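Local coordinates for glycoside Hydrolase (Bacteroides plebeius, PDB 5T3B), which is a family 50 glycoside hydrolase of a human gut bacterium that probably hydrolyses glycosidic bonds in polysaccharides, at residues 193-198 with 226-231. Sequence-based numbering, arbitrary orientation. Where two conformers were deposited one is given.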
loop_
_atom_site.group_PDB
_atom_site.type_symbol
_atom_site.label_atom_id
_atom_site.label_comp_id
_atom_site.label_asym_id
_atom_site.label_seq_id
_atom_site.Cartn_x
_atom_site.Cartn_y
_atom_site.Cartn_z
ATOM N N PHE A 193 7.070 1.859 10.011
ATOM C CA PHE A 193 8.347 2.001 10.682
ATOM C C PHE A 193 9.411 2.350 9.644
ATOM O O PHE A 193 9.190 2.367 8.441
ATOM C CB PHE A 193 8.704 0.697 11.398
ATOM C CG PHE A 193 7.772 0.367 12.545
ATOM C CD1 PHE A 193 6.559 -0.268 12.343
ATOM C CD2 PHE A 193 8.093 0.689 13.829
ATOM C CE1 PHE A 193 5.719 -0.572 13.384
ATOM C CE2 PHE A 193 7.271 0.363 14.869
ATOM C CZ PHE A 193 6.066 -0.228 14.647
ATOM N N SER A 194 10.606 2.639 10.163
ATOM C CA SER A 194 11.795 2.994 9.380
ATOM C C SER A 194 12.973 2.127 9.848
ATOM O O SER A 194 13.885 2.609 10.530
ATOM C CB SER A 194 12.108 4.470 9.533
ATOM O OG SER A 194 11.050 5.272 9.072
ATOM N N PHE A 195 12.936 0.832 9.514
ATOM C CA PHE A 195 13.897 -0.094 10.102
ATOM C C PHE A 195 15.355 0.263 9.736
ATOM O O PHE A 195 16.237 0.197 10.601
ATOM C CB PHE A 195 13.621 -1.531 9.694
ATOM C CG PHE A 195 12.627 -2.268 10.542
ATOM C CD1 PHE A 195 11.417 -1.726 10.917
ATOM C CD2 PHE A 195 12.882 -3.573 10.951
ATOM C CE1 PHE A 195 10.487 -2.428 11.654
ATOM C CE2 PHE A 195 11.990 -4.254 11.721
ATOM C CZ PHE A 195 10.746 -3.730 12.023
ATOM N N LEU A 196 15.617 0.578 8.475
ATOM C CA LEU A 196 17.008 0.789 8.096
ATOM C C LEU A 196 17.621 1.999 8.834
ATOM O O LEU A 196 18.748 1.935 9.348
ATOM C CB LEU A 196 17.128 0.932 6.586
ATOM C CG LEU A 196 16.848 -0.372 5.832
ATOM C CD1 LEU A 196 16.523 -0.114 4.386
ATOM C CD2 LEU A 196 18.008 -1.332 5.942
ATOM N N ALA A 197 16.848 3.086 8.901
ATOM C CA ALA A 197 17.272 4.275 9.644
ATOM C C ALA A 197 17.458 3.984 11.095
ATOM O O ALA A 197 18.411 4.493 11.729
ATOM C CB ALA A 197 16.324 5.433 9.421
ATOM N N GLU A 198 16.527 3.216 11.707
ATOM C CA GLU A 198 16.656 2.927 13.117
ATOM C C GLU A 198 17.904 2.059 13.396
ATOM O O GLU A 198 18.550 2.210 14.451
ATOM C CB GLU A 198 15.382 2.320 13.664
ATOM C CG GLU A 198 14.278 3.357 13.740
ATOM C CD GLU A 198 14.491 4.463 14.776
ATOM O OE1 GLU A 198 15.297 4.332 15.617
ATOM O OE2 GLU A 198 13.788 5.478 14.746
ATOM N N GLU A 226 20.254 -9.675 14.122
ATOM C CA GLU A 226 20.017 -9.598 15.523
ATOM C C GLU A 226 19.286 -8.329 15.977
ATOM O O GLU A 226 18.435 -8.344 16.872
ATOM C CB GLU A 226 21.309 -9.749 16.335
ATOM C CG GLU A 226 21.140 -9.759 17.839
ATOM C CD GLU A 226 20.093 -10.744 18.414
ATOM O OE1 GLU A 226 19.928 -11.895 17.891
ATOM O OE2 GLU A 226 19.397 -10.298 19.396
ATOM N N TRP A 227 19.660 -7.219 15.350
ATOM C CA TRP A 227 19.048 -5.961 15.662
ATOM C C TRP A 227 17.522 -6.026 15.330
ATOM O O TRP A 227 16.686 -5.574 16.114
ATOM C CB TRP A 227 19.707 -4.781 14.922
ATOM C CG TRP A 227 18.973 -3.505 15.172
ATOM C CD1 TRP A 227 19.140 -2.667 16.212
ATOM C CD2 TRP A 227 17.885 -2.998 14.442
ATOM N NE1 TRP A 227 18.247 -1.645 16.161
ATOM C CE2 TRP A 227 17.445 -1.852 15.091
ATOM C CE3 TRP A 227 17.235 -3.395 13.289
ATOM C CZ2 TRP A 227 16.323 -1.111 14.633
ATOM C CZ3 TRP A 227 16.129 -2.651 12.835
ATOM C CH2 TRP A 227 15.684 -1.555 13.525
ATOM N N CYS A 228 17.186 -6.640 14.192
ATOM C CA CYS A 228 15.770 -6.754 13.882
ATOM C C CYS A 228 15.008 -7.496 14.988
ATOM O O CYS A 228 13.876 -7.147 15.360
ATOM C CB CYS A 228 15.584 -7.424 12.490
ATOM S SG CYS A 228 15.985 -6.428 11.087
ATOM N N LYS A 229 15.599 -8.613 15.453
ATOM C CA LYS A 229 14.962 -9.377 16.552
ATOM C C LYS A 229 14.711 -8.480 17.783
ATOM O O LYS A 229 13.655 -8.511 18.405
ATOM C CB LYS A 229 15.782 -10.617 16.876
ATOM C CG LYS A 229 15.665 -11.698 15.809
ATOM C CD LYS A 229 16.572 -12.868 15.981
ATOM C CE LYS A 229 16.338 -13.907 14.911
ATOM N NZ LYS A 229 17.191 -15.075 15.177
ATOM N N GLU A 230 15.721 -7.735 18.179
ATOM C CA GLU A 230 15.633 -6.849 19.321
ATOM C C GLU A 230 14.579 -5.785 19.107
ATOM O O GLU A 230 13.797 -5.502 19.997
ATOM C CB GLU A 230 16.997 -6.259 19.647
ATOM C CG GLU A 230 17.973 -7.314 20.130
ATOM C CD GLU A 230 19.377 -6.801 20.358
ATOM O OE1 GLU A 230 19.587 -5.549 20.328
ATOM O OE2 GLU A 230 20.302 -7.659 20.563
ATOM N N TYR A 231 14.545 -5.222 17.879
ATOM C CA TYR A 231 13.607 -4.126 17.620
ATOM C C TYR A 231 12.187 -4.632 17.711
ATOM O O TYR A 231 11.339 -3.978 18.305
ATOM C CB TYR A 231 13.926 -3.513 16.264
ATOM C CG TYR A 231 13.224 -2.179 16.040
ATOM C CD1 TYR A 231 13.436 -1.095 16.873
ATOM C CD2 TYR A 231 12.388 -1.992 14.944
ATOM C CE1 TYR A 231 12.821 0.154 16.638
ATOM C CE2 TYR A 231 11.756 -0.782 14.707
ATOM C CZ TYR A 231 11.986 0.278 15.525
ATOM O OH TYR A 231 11.395 1.482 15.306
HETATM O O HOH W 1 10.897 3.041 12.987
#
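The ring of F195 takes two aromatic edges from the helix through 226-231. Y231 meets its face edge-on in a T-shaped pair, planes at 87° and centroids 5.0 Å apart. The nearest atoms of that pair are Y231 CE2 and F195 CE1, at 3.7 Å. W227 also turns an edge to the F195 face, but offset, at a centroid distance of 5.8 Å. Both side chains have CG anti to the backbone N (chi1 175° for W227, -167° for Y231), which extends the rings off one helix, one turn apart, toward 193-198. W227 CH2 further lies 3.5 Å from F195 O. This aromatic cluster joins the first turn of helix 195-203 to helix 224-232, and I318 of helix 300-324 touches both F195 and C228. C228 SG adds a looser contact at the edge of the F195 ring, 4.2 Å from F195 CD2. F195, W227 and C228 are buried, whereas E198 lines the partly exposed side through its aliphatic carbons, CB against W227 CZ2 at 3.7 Å and CG near Y231 OH. No direct hydrogen bond crosses the interface; instead, one water bridges the segments, accepting from S194 N and hydrogen-bonding Y231 OH at 2.8 Å, while the F193 edge borders that same hydroxyl.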